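Local structure of diguanylate cyclase (Xanthomonas campestris pv. campestris, 5H5O) at residues G36-I41 with L90-H95; E22-Q27 with S85-L90. The protein binds cyclic GMP through the cyclic nucleotide-binding domain described here and, in its full-length form, probably makes cyclic di-GMP from two GTP. One frame throughout, in Å; residues are numbered along the deposited sequence.

Contact 1: G36-I41 with L90-H95; sequences GTQMFI and LIELAH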
ATOM      1  N   GLY A  36      10.592 -12.071  -7.451  1.00 35.91           N
ATOM      2  CA  GLY A  36      11.243 -10.817  -7.795  1.00 28.70           C
ATOM      3  C   GLY A  36      11.212  -9.870  -6.620  1.00 26.76           C
ATOM      4  O   GLY A  36      10.145  -9.576  -6.100  1.00 29.91           O
ATOM      5  N   THR A  37      12.377  -9.389  -6.202  1.00 26.14           N
ATOM      6  CA  THR A  37      12.455  -8.580  -4.998  1.00 35.20           C
ATOM      7  C   THR A  37      12.951  -7.162  -5.279  1.00 31.74           C
ATOM      8  O   THR A  37      13.250  -6.414  -4.357  1.00 29.33           O
ATOM      9  CB  THR A  37      13.375  -9.235  -3.967  1.00 36.63           C
ATOM     10  OG1 THR A  37      14.667  -9.416  -4.557  1.00 34.63           O
ATOM     11  CG2 THR A  37      12.813 -10.595  -3.553  1.00 39.75           C
ATOM     12  N   GLN A  38      13.037  -6.781  -6.545  1.00 21.95           N
ATOM     13  CA  GLN A  38      13.429  -5.410  -6.844  1.00 29.28           C
ATOM     14  C   GLN A  38      12.314  -4.708  -7.579  1.00 23.73           C
ATOM     15  O   GLN A  38      11.507  -5.355  -8.242  1.00 28.98           O
ATOM     16  CB  GLN A  38      14.708  -5.366  -7.681  1.00 30.05           C
ATOM     17  CG  GLN A  38      14.582  -6.114  -8.951  1.00 38.56           C
ATOM     18  CD  GLN A  38      15.245  -7.456  -8.891  1.00 44.53           C
ATOM     19  OE1 GLN A  38      14.619  -8.457  -8.535  1.00 44.27           O
ATOM     20  NE2 GLN A  38      16.526  -7.495  -9.250  1.00 43.86           N
HETATM   21  N   MSE A  39      12.255  -3.384  -7.439  1.00 23.38           N
HETATM   22  CA  MSE A  39      11.334  -2.584  -8.226  1.00 19.90           C
HETATM   23  C   MSE A  39      12.132  -1.799  -9.244  1.00 25.47           C
HETATM   24  O   MSE A  39      13.367  -1.748  -9.181  1.00 30.29           O
HETATM   25  CB  MSE A  39      10.556  -1.603  -7.360  1.00 19.19           C
HETATM   26  CG  MSE A  39      11.425  -0.562  -6.685  1.00 23.10           C
HETATM   27 SE   MSE A  39      10.314   0.819  -5.903  0.44 32.86          SE
HETATM   28  CE  MSE A  39       9.793   1.789  -7.509  1.00 27.61           C
ATOM     29  N   PHE A  40      11.419  -1.162 -10.161  1.00 22.25           N
ATOM     30  CA  PHE A  40      12.058  -0.439 -11.256  1.00 23.48           C
ATOM     31  C   PHE A  40      11.413   0.905 -11.544  1.00 26.41           C
ATOM     32  O   PHE A  40      10.201   1.057 -11.439  1.00 24.62           O
ATOM     33  CB  PHE A  40      12.010  -1.287 -12.522  1.00 22.87           C
ATOM     34  CG  PHE A  40      12.745  -2.577 -12.401  1.00 29.28           C
ATOM     35  CD1 PHE A  40      14.112  -2.631 -12.641  1.00 27.98           C
ATOM     36  CD2 PHE A  40      12.080  -3.740 -12.029  1.00 16.97           C
ATOM     37  CE1 PHE A  40      14.802  -3.830 -12.521  1.00 31.38           C
ATOM     38  CE2 PHE A  40      12.762  -4.934 -11.908  1.00 24.87           C
ATOM     39  CZ  PHE A  40      14.125  -4.981 -12.149  1.00 27.34           C
ATOM     40  N   ILE A  41      12.227   1.880 -11.935  1.00 25.87           N
ATOM     41  CA  ILE A  41      11.686   3.118 -12.488  1.00 26.31           C
ATOM     42  C   ILE A  41      12.179   3.334 -13.928  1.00 26.93           C
ATOM     43  O   ILE A  41      13.392   3.292 -14.203  1.00 19.02           O
ATOM     44  CB  ILE A  41      12.040   4.347 -11.612  1.00 20.61           C
ATOM     45  CG1 ILE A  41      11.662   4.101 -10.138  1.00 24.57           C
ATOM     46  CG2 ILE A  41      11.358   5.575 -12.155  1.00 15.95           C
ATOM     47  CD1 ILE A  41      12.520   4.867  -9.124  1.00 16.83           C
ATOM     48  N   LEU A  90      16.479   2.041 -17.032  1.00 27.37           N
ATOM     49  CA  LEU A  90      15.709   1.897 -15.809  1.00 20.87           C
ATOM     50  C   LEU A  90      16.562   2.191 -14.598  1.00 26.03           C
ATOM     51  O   LEU A  90      17.768   1.931 -14.600  1.00 24.27           O
ATOM     52  CB  LEU A  90      15.204   0.461 -15.681  1.00 22.82           C
ATOM     53  CG  LEU A  90      14.445  -0.191 -16.837  1.00 22.50           C
ATOM     54  CD1 LEU A  90      14.084  -1.621 -16.493  1.00 21.63           C
ATOM     55  CD2 LEU A  90      13.189   0.578 -17.153  1.00 21.11           C
ATOM     56  N   ILE A  91      15.932   2.727 -13.557  1.00 24.87           N
ATOM     57  CA  ILE A  91      16.512   2.639 -12.217  1.00 25.09           C
ATOM     58  C   ILE A  91      16.080   1.306 -11.615  1.00 26.72           C
ATOM     59  O   ILE A  91      14.889   0.980 -11.578  1.00 20.10           O
ATOM     60  CB  ILE A  91      16.025   3.766 -11.297  1.00 29.44           C
ATOM     61  CG1 ILE A  91      16.509   5.126 -11.820  1.00 23.97           C
ATOM     62  CG2 ILE A  91      16.491   3.522  -9.839  1.00 21.27           C
ATOM     63  CD1 ILE A  91      15.630   6.268 -11.350  1.00 21.73           C
ATOM     64  N   GLU A  92      17.053   0.522 -11.173  1.00 24.71           N
ATOM     65  CA  GLU A  92      16.776  -0.731 -10.489  1.00 22.95           C
ATOM     66  C   GLU A  92      17.072  -0.578  -8.997  1.00 29.69           C
ATOM     67  O   GLU A  92      18.194  -0.261  -8.606  1.00 23.18           O
ATOM     68  CB  GLU A  92      17.608  -1.845 -11.099  1.00 23.23           C
ATOM     69  CG  GLU A  92      17.481  -3.203 -10.433  1.00 38.36           C
ATOM     70  CD  GLU A  92      18.373  -4.240 -11.099  1.00 36.51           C
ATOM     71  OE1 GLU A  92      18.169  -4.536 -12.293  1.00 39.23           O
ATOM     72  OE2 GLU A  92      19.284  -4.751 -10.427  1.00 39.61           O
ATOM     73  N   LEU A  93      16.054  -0.806  -8.170  1.00 22.90           N
ATOM     74  CA  LEU A  93      16.169  -0.633  -6.728  1.00 25.00           C
ATOM     75  C   LEU A  93      15.968  -1.973  -6.010  1.00 21.77           C
ATOM     76  O   LEU A  93      14.878  -2.536  -6.021  1.00 18.59           O
ATOM     77  CB  LEU A  93      15.127   0.383  -6.279  1.00 27.01           C
ATOM     78  CG  LEU A  93      15.259   1.302  -5.060  1.00 34.70           C
ATOM     79  CD1 LEU A  93      14.611   0.687  -3.881  1.00 26.62           C
ATOM     80  CD2 LEU A  93      16.692   1.763  -4.740  1.00 26.16           C
ATOM     81  N   ALA A  94      17.034  -2.481  -5.401  1.00 29.86           N
ATOM     82  CA  ALA A  94      17.001  -3.775  -4.736  1.00 31.20           C
ATOM     83  C   ALA A  94      16.487  -3.674  -3.306  1.00 31.78           C
ATOM     84  O   ALA A  94      16.460  -2.595  -2.707  1.00 28.38           O
ATOM     85  CB  ALA A  94      18.394  -4.432  -4.761  1.00 26.72           C
ATOM     86  N   HIS A  95      16.089  -4.822  -2.770  1.00 29.28           N
ATOM     87  CA  HIS A  95      15.562  -4.933  -1.416  1.00 26.30           C
ATOM     88  C   HIS A  95      16.428  -4.206  -0.386  1.00 26.51           C
ATOM     89  O   HIS A  95      15.921  -3.401   0.397  1.00 25.43           O
ATOM     90  CB  HIS A  95      15.435  -6.417  -1.046  1.00 38.79           C
ATOM     91  CG  HIS A  95      14.867  -6.656   0.316  1.00 44.36           C
ATOM     92  ND1 HIS A  95      15.655  -6.753   1.444  1.00 44.85           N
ATOM     93  CD2 HIS A  95      13.588  -6.814   0.731  1.00 43.43           C
ATOM     94  CE1 HIS A  95      14.883  -6.965   2.495  1.00 44.00           C
ATOM     95  NE2 HIS A  95      13.625  -7.005   2.090  1.00 45.87           N
TER
HETATM   96  O   HOH W   1      16.529  -7.287  -4.568  1.00 35.98           O

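Contact 2: E22-Q27 with S85-L90; sequences EIAAGQ and SVDSRL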
ATOM      1  N   GLU A  22      20.344  -0.993 -18.452  1.00 25.16           N
ATOM      2  CA  GLU A  22      19.945  -0.799 -19.837  1.00 22.79           C
ATOM      3  C   GLU A  22      19.247  -2.044 -20.301  1.00 30.20           C
ATOM      4  O   GLU A  22      19.617  -3.149 -19.920  1.00 37.89           O
ATOM      5  CB  GLU A  22      21.164  -0.529 -20.721  1.00 30.54           C
ATOM      6  CG  GLU A  22      21.772   0.838 -20.492  1.00 43.73           C
ATOM      7  CD  GLU A  22      23.120   1.002 -21.156  1.00 55.10           C
ATOM      8  OE1 GLU A  22      23.432   0.217 -22.077  1.00 54.22           O
ATOM      9  OE2 GLU A  22      23.868   1.918 -20.747  1.00 61.07           O
ATOM     10  N   ILE A  23      18.212  -1.881 -21.105  1.00 25.68           N
ATOM     11  CA  ILE A  23      17.548  -3.049 -21.624  1.00 23.80           C
ATOM     12  C   ILE A  23      17.144  -2.828 -23.073  1.00 23.65           C
ATOM     13  O   ILE A  23      16.558  -1.803 -23.425  1.00 28.20           O
ATOM     14  CB  ILE A  23      16.390  -3.534 -20.692  1.00 26.73           C
ATOM     15  CG1 ILE A  23      15.701  -4.757 -21.291  1.00 24.70           C
ATOM     16  CG2 ILE A  23      15.403  -2.409 -20.353  1.00 19.31           C
ATOM     17  CD1 ILE A  23      14.377  -5.076 -20.627  1.00 36.22           C
ATOM     18  N   ALA A  24      17.515  -3.772 -23.927  1.00 33.30           N
ATOM     19  CA  ALA A  24      17.293  -3.604 -25.361  1.00 34.67           C
ATOM     20  C   ALA A  24      15.830  -3.801 -25.737  1.00 33.72           C
ATOM     21  O   ALA A  24      15.084  -4.500 -25.040  1.00 39.75           O
ATOM     22  CB  ALA A  24      18.200  -4.558 -26.168  1.00 32.85           C
ATOM     23  N   ALA A  25      15.436  -3.175 -26.842  1.00 32.95           N
ATOM     24  CA  ALA A  25      14.134  -3.386 -27.460  1.00 29.29           C
ATOM     25  C   ALA A  25      13.835  -4.875 -27.618  1.00 40.11           C
ATOM     26  O   ALA A  25      14.648  -5.624 -28.149  1.00 44.57           O
ATOM     27  CB  ALA A  25      14.092  -2.701 -28.812  1.00 32.30           C
ATOM     28  N   GLY A  26      12.670  -5.304 -27.143  1.00 40.66           N
ATOM     29  CA  GLY A  26      12.266  -6.691 -27.277  1.00 33.03           C
ATOM     30  C   GLY A  26      12.677  -7.593 -26.131  1.00 38.08           C
ATOM     31  O   GLY A  26      12.169  -8.702 -26.006  1.00 38.02           O
ATOM     32  N   GLN A  27      13.581  -7.125 -25.276  1.00 40.85           N
ATOM     33  CA  GLN A  27      14.065  -7.955 -24.175  1.00 30.28           C
ATOM     34  C   GLN A  27      13.108  -8.007 -22.991  1.00 31.02           C
ATOM     35  O   GLN A  27      12.497  -7.008 -22.618  1.00 29.12           O
ATOM     36  CB  GLN A  27      15.428  -7.466 -23.688  1.00 37.78           C
ATOM     37  CG  GLN A  27      16.493  -7.425 -24.763  1.00 37.05           C
ATOM     38  CD  GLN A  27      16.660  -8.753 -25.482  1.00 55.91           C
ATOM     39  OE1 GLN A  27      16.875  -9.794 -24.855  1.00 57.91           O
ATOM     40  NE2 GLN A  27      16.562  -8.723 -26.813  1.00 63.95           N
ATOM     41  N   SER A  85       9.735  -2.270 -24.869  1.00 32.65           N
ATOM     42  CA  SER A  85       9.115  -2.036 -26.162  1.00 39.36           C
ATOM     43  C   SER A  85      10.177  -1.507 -27.114  1.00 41.51           C
ATOM     44  O   SER A  85      10.252  -1.901 -28.273  1.00 41.20           O
ATOM     45  CB  SER A  85       7.975  -1.029 -26.014  1.00 36.89           C
ATOM     46  OG  SER A  85       7.352  -0.798 -27.254  1.00 53.27           O
ATOM     47  N   VAL A  86      10.988  -0.598 -26.597  1.00 41.79           N
ATOM     48  CA  VAL A  86      12.073   0.014 -27.340  1.00 36.91           C
ATOM     49  C   VAL A  86      13.257  -0.019 -26.398  1.00 39.82           C
ATOM     50  O   VAL A  86      13.099  -0.422 -25.246  1.00 47.97           O
ATOM     51  CB  VAL A  86      11.730   1.458 -27.690  1.00 33.32           C
ATOM     52  CG1 VAL A  86      10.554   1.497 -28.688  1.00 29.74           C
ATOM     53  CG2 VAL A  86      11.391   2.253 -26.421  1.00 24.32           C
ATOM     54  N   ASP A  87      14.437   0.365 -26.875  1.00 29.54           N
ATOM     55  CA  ASP A  87      15.610   0.439 -26.011  1.00 30.29           C
ATOM     56  C   ASP A  87      15.242   1.306 -24.812  1.00 26.97           C
ATOM     57  O   ASP A  87      14.742   2.412 -24.967  1.00 22.98           O
ATOM     58  CB  ASP A  87      16.804   1.063 -26.749  1.00 33.89           C
ATOM     59  CG  ASP A  87      17.496   0.091 -27.710  1.00 42.41           C
ATOM     60  OD1 ASP A  87      16.988  -1.026 -27.967  1.00 35.44           O
ATOM     61  OD2 ASP A  87      18.576   0.461 -28.215  1.00 45.52           O
ATOM     62  N   SER A  88      15.481   0.808 -23.611  1.00 29.06           N
ATOM     63  CA  SER A  88      15.022   1.523 -22.434  1.00 21.76           C
ATOM     64  C   SER A  88      16.100   1.592 -21.377  1.00 23.51           C
ATOM     65  O   SER A  88      17.034   0.793 -21.370  1.00 23.00           O
ATOM     66  CB  SER A  88      13.774   0.839 -21.861  1.00 22.87           C
ATOM     67  OG  SER A  88      12.670   1.041 -22.712  1.00 27.46           O
ATOM     68  N   ARG A  89      15.971   2.552 -20.473  1.00 20.18           N
ATOM     69  CA  ARG A  89      16.879   2.611 -19.336  1.00 17.46           C
ATOM     70  C   ARG A  89      16.032   2.718 -18.087  1.00 16.84           C
ATOM     71  O   ARG A  89      15.008   3.406 -18.082  1.00 22.24           O
ATOM     72  CB  ARG A  89      17.824   3.808 -19.429  1.00 18.43           C
ATOM     73  CG  ARG A  89      18.872   3.723 -20.513  1.00 27.21           C
ATOM     74  CD  ARG A  89      19.628   5.029 -20.571  1.00 30.77           C
ATOM     75  NE  ARG A  89      20.958   4.863 -21.126  1.00 52.01           N
ATOM     76  CZ  ARG A  89      21.783   5.869 -21.388  1.00 48.14           C
ATOM     77  NH1 ARG A  89      21.399   7.113 -21.140  1.00 36.49           N
ATOM     78  NH2 ARG A  89      22.983   5.627 -21.902  1.00 54.21           N
ATOM     79  N   LEU A  90      16.479   2.041 -17.032  1.00 27.37           N
ATOM     80  CA  LEU A  90      15.709   1.897 -15.809  1.00 20.87           C
ATOM     81  C   LEU A  90      16.562   2.191 -14.598  1.00 26.03           C
ATOM     82  O   LEU A  90      17.768   1.931 -14.600  1.00 24.27           O
ATOM     83  CB  LEU A  90      15.204   0.461 -15.681  1.00 22.82           C
ATOM     84  CG  LEU A  90      14.445  -0.191 -16.837  1.00 22.50           C
ATOM     85  CD1 LEU A  90      14.084  -1.621 -16.493  1.00 21.63           C
ATOM     86  CD2 LEU A  90      13.189   0.578 -17.153  1.00 21.11           C
TER

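Contact 1: G36-I41 with L90-H95
The phenyl ring of Phe40 meets Glu92 at its edge: carboxylate oxygen OE1 of Glu92 lies in the ring plane, 3.4 Å from CE1 of Phe40, and the carboxylate is turned 89° to the ring. The two side chains run side by side in the same direction, with CG of Glu92 also against CE1 of Phe40. CG of Glu92 is anti to its backbone N (chi1 177°), beside the ring; from there the extended chain runs alongside Phe40, and OE2 forms a salt bridge with Arg21. From an oblique direction, methyl CD1 of Leu90 reaches CD1 of Phe40 at 4.0 Å. The amide of Gln38 stands almost perpendicular to the Glu92 carboxylate, while its CB lies 3.3 Å from the carbonyl O of Leu93. The backbones of strands 39-44 and 88-93 pair antiparallel in the middle of one sheet of the cyclic nucleotide-binding beta-roll, a cupin-clan fold. Met39 and Leu93 form a hydrogen-bonded pair, and the bond from Leu93 N to Met39 O is 3.0 Å long and nearly straight at 176°. Ile41 and Ile91 form the next hydrogen-bonded pair; the bond from Ile41 N to Ile91 O, 2.8 Å, lies in the carbonyl plane on a lone pair. Phe40 and Glu92 are the non-hydrogen-bonded pair between them. Met39, a selenomethionine, and Leu93 share the sheet face that carries Ile41 and Ile91, with Met39 CG 3.8 Å from Leu93 CB; Phe14 of helix 8-17 covers Met39, Leu93 and Ile41. Past the strand ends, a water joins Thr37 OG1 to His95 N, accepting from the latter, and Gln38 O receives a hydrogen bond from the cyclic-GMP-binding Arg78.

Contact 2: E22-Q27 with S85-L90
Ile23 packs its CG2 methyl against CB of Ser88 at 3.9 Å and, on the same face, against CD1 of Leu90 at 4.2 Å. With CG1 anti to the backbone N (chi1 179°), CG2 sits between the backbone N and the carbonyl carbon, on the side of these partners; Leu29 adds to the same apolar cluster. The backbones of Ile23 and Ser88 form an antiparallel hydrogen-bonded pair, with N to O distances of 2.9 Å from Ile23 to Ser88 and 2.8 Å from Ser88 to Ile23. On the other face, the side chains of Glu22 and Arg89 run alongside each other, with Glu22 OE2 4.0 Å from Arg89 NH2, a long salt bridge between groups whose planes differ by 36°. Ala25 N donates to Asp87 OD1 at 2.9 Å, on the anti side of the carboxylate; CB of Ala25 rests on the same oxygen. This joins the type II turn Ala24-Gln27, which links the first strands of the two sheets of the beta-roll, to residues 85-90. Two backbone bonds and one straight amide-to-carboxylate bond (168°) thus carry the polar part of this surface contact, whereas the length of the salt bridge implies a weaker contribution from the charged pair.

In the fold
From the N terminus the chain runs through helix 8-17 into strand 19-23, whose last two residues and the turn after them form the first segment of contact 2, and then enters strand 28-30 of the second sheet. Residues 36-41 follow, opening contact 1. Strands 47-50, 58-60 and 65-66, helix 68-72 and strand 81-84 come next, before residues 85-90 close contact 2 across 57 residues. The chain continues directly to residues 90-95, which close contact 1 across 48. The contacts therefore cross rather than nest, and they share Leu90. Strand 88-93 lies between 19-23 and 39-44, so the two contacts, centred 15 Å apart, tie three neighbouring strands into one sheet.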